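Local coordinates for protein AGR_C_1268p (Agrobacterium tumefaciens str. C58, PDB 2GHS) that belongs to the SMP-30 (regucalcin) family of beta-propellers and probably acts as a metal-dependent gluconolactonase that binds one divalent cation per subunit, at residues Asn303-His306 and Gly307-Phe310. Numbering follows the deposited sequence.
Sequences NPQH and GLTF
Leu308 N reaches back to Gln305 O in a nearly straight bond (3.2 Å, N-H...O 166°) that closes a type II beta turn. The donor stands above the carbonyl plane. Gly307 takes the third position of this turn with positive phi (91°), a conformation suited to glycine. The tight part gathers round Gln305 O: Phe310 CZ meets it at the ring edge, 3.4 Å away and near the ring plane, and Leu308 CB lies 3.5 Å from it. One face of Phe310 lies against Leu308 C, which sits toward the rim of the ring.

Farther out the packing slackens. Gln305 CG, anti to its own carbonyl carbon (chi1 -60°), lies 3.9 Å from Leu308 CD2, and the extended chain brings NE2 only to 4.1 Å from Phe310 CE1, with amide and ring almost perpendicular. Gln305 is partly exposed here, and the exposed Pro304 touches Leu308 CD1 through its carbonyl O alone.

Upstream, a type I turn from Asn303 to His306 contains an Asx turn, in which Asn303 OD1 accepts from Gln305 N. The two overlapping turns carry the chain from helix 297-302 into strand 309-311, which runs antiparallel between strands 41-44 and 285-290 in one propeller blade; Val42 packs against Gln305, Leu308 and Phe310.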
ATOM      1  N   ASN A 303     -12.682 -20.873   3.540  1.00  9.30           N
ATOM      2  CA  ASN A 303     -12.964 -19.442   3.490  1.00  9.66           C
ATOM      3  C   ASN A 303     -12.699 -18.919   2.081  1.00  8.09           C
ATOM      4  O   ASN A 303     -11.592 -18.447   1.772  1.00  8.06           O
ATOM      5  CB  ASN A 303     -12.117 -18.653   4.503  1.00  7.10           C
ATOM      6  CG  ASN A 303     -12.401 -17.159   4.452  1.00  7.02           C
ATOM      7  OD1 ASN A 303     -13.264 -16.720   3.700  1.00 11.10           O
ATOM      8  ND2 ASN A 303     -11.691 -16.382   5.264  1.00 11.45           N
ATOM      9  N   PRO A 304     -13.720 -18.991   1.222  1.00 10.77           N
ATOM     10  CA  PRO A 304     -13.555 -18.549  -0.147  1.00 11.08           C
ATOM     11  C   PRO A 304     -13.360 -17.046  -0.284  1.00 10.48           C
ATOM     12  O   PRO A 304     -13.037 -16.574  -1.366  1.00  8.14           O
ATOM     13  CB  PRO A 304     -14.882 -18.972  -0.800  1.00 14.33           C
ATOM     14  CG  PRO A 304     -15.420 -20.010   0.101  1.00 15.30           C
ATOM     15  CD  PRO A 304     -15.076 -19.509   1.446  1.00 11.82           C
ATOM     16  N   GLN A 305     -13.532 -16.292   0.801  1.00  9.80           N
ATOM     17  CA  GLN A 305     -13.303 -14.862   0.715  1.00  8.76           C
ATOM     18  C   GLN A 305     -11.842 -14.441   0.854  1.00  7.09           C
ATOM     19  O   GLN A 305     -11.527 -13.257   0.732  1.00  6.38           O
ATOM     20  CB  GLN A 305     -14.189 -14.116   1.694  1.00 11.52           C
ATOM     21  CG  GLN A 305     -15.671 -14.355   1.426  1.00 14.25           C
ATOM     22  CD  GLN A 305     -16.524 -13.400   2.210  1.00 15.20           C
ATOM     23  OE1 GLN A 305     -16.725 -13.596   3.402  1.00 15.84           O
ATOM     24  NE2 GLN A 305     -17.041 -12.371   1.554  1.00 16.96           N
ATOM     25  N   HIS A 306     -10.934 -15.392   1.056  1.00  5.86           N
ATOM     26  CA  HIS A 306      -9.513 -15.062   1.011  1.00  5.24           C
ATOM     27  C   HIS A 306      -9.222 -14.440  -0.330  1.00  6.45           C
ATOM     28  O   HIS A 306      -9.599 -14.993  -1.363  1.00  5.92           O
ATOM     29  CB  HIS A 306      -8.631 -16.306   1.116  1.00  6.21           C
ATOM     30  CG  HIS A 306      -8.510 -16.893   2.495  1.00  7.72           C
ATOM     31  ND1 HIS A 306      -8.013 -16.179   3.568  1.00  7.45           N
ATOM     32  CD2 HIS A 306      -8.745 -18.143   2.950  1.00 10.69           C
ATOM     33  CE1 HIS A 306      -7.953 -16.973   4.618  1.00  8.41           C
ATOM     34  NE2 HIS A 306      -8.413 -18.162   4.280  1.00  8.72           N
ATOM     35  N   GLY A 307      -8.514 -13.330  -0.324  1.00  7.52           N
ATOM     36  CA  GLY A 307      -8.052 -12.695  -1.572  1.00  4.96           C
ATOM     37  C   GLY A 307      -8.982 -11.658  -2.190  1.00  8.42           C
ATOM     38  O   GLY A 307      -8.589 -10.917  -3.103  1.00  5.59           O
ATOM     39  N   LEU A 308     -10.200 -11.570  -1.670  1.00  6.85           N
ATOM     40  CA  LEU A 308     -11.161 -10.601  -2.170  1.00  6.17           C
ATOM     41  C   LEU A 308     -10.796  -9.188  -1.700  1.00  5.21           C
ATOM     42  O   LEU A 308      -9.968  -8.990  -0.822  1.00  6.78           O
ATOM     43  CB  LEU A 308     -12.578 -11.003  -1.705  1.00  8.45           C
ATOM     44  CG  LEU A 308     -13.307 -12.043  -2.545  1.00 13.38           C
ATOM     45  CD1 LEU A 308     -12.438 -13.216  -2.903  1.00 18.23           C
ATOM     46  CD2 LEU A 308     -14.680 -12.480  -1.900  1.00  7.71           C
ATOM     47  N   THR A 309     -11.421  -8.192  -2.335  1.00  6.35           N
ATOM     48  CA  THR A 309     -11.219  -6.782  -2.038  1.00  5.55           C
ATOM     49  C   THR A 309     -12.522  -6.279  -1.439  1.00  6.46           C
ATOM     50  O   THR A 309     -13.619  -6.478  -2.011  1.00  7.06           O
ATOM     51  CB  THR A 309     -10.840  -6.030  -3.333  1.00  8.59           C
ATOM     52  OG1 THR A 309      -9.634  -6.604  -3.887  1.00 10.57           O
ATOM     53  CG2 THR A 309     -10.637  -4.573  -3.119  1.00 11.26           C
ATOM     54  N   PHE A 310     -12.409  -5.671  -0.270  1.00  7.67           N
ATOM     55  CA  PHE A 310     -13.548  -5.281   0.557  1.00  6.80           C
ATOM     56  C   PHE A 310     -13.658  -3.775   0.773  1.00  6.98           C
ATOM     57  O   PHE A 310     -12.728  -3.045   0.535  1.00  8.00           O
ATOM     58  CB  PHE A 310     -13.427  -5.924   1.937  1.00  7.33           C
ATOM     59  CG  PHE A 310     -13.161  -7.395   1.898  1.00  6.01           C
ATOM     60  CD1 PHE A 310     -14.201  -8.318   1.725  1.00  6.90           C
ATOM     61  CD2 PHE A 310     -11.851  -7.895   2.033  1.00 10.46           C
ATOM     62  CE1 PHE A 310     -13.923  -9.704   1.627  1.00  6.80           C
ATOM     63  CE2 PHE A 310     -11.593  -9.279   1.967  1.00  7.44           C
ATOM     64  CZ  PHE A 310     -12.607 -10.168   1.734  1.00  9.13           C
TER
HETATM   65  O   HOH W   1      -6.897 -13.609   2.618  1.00 13.37           O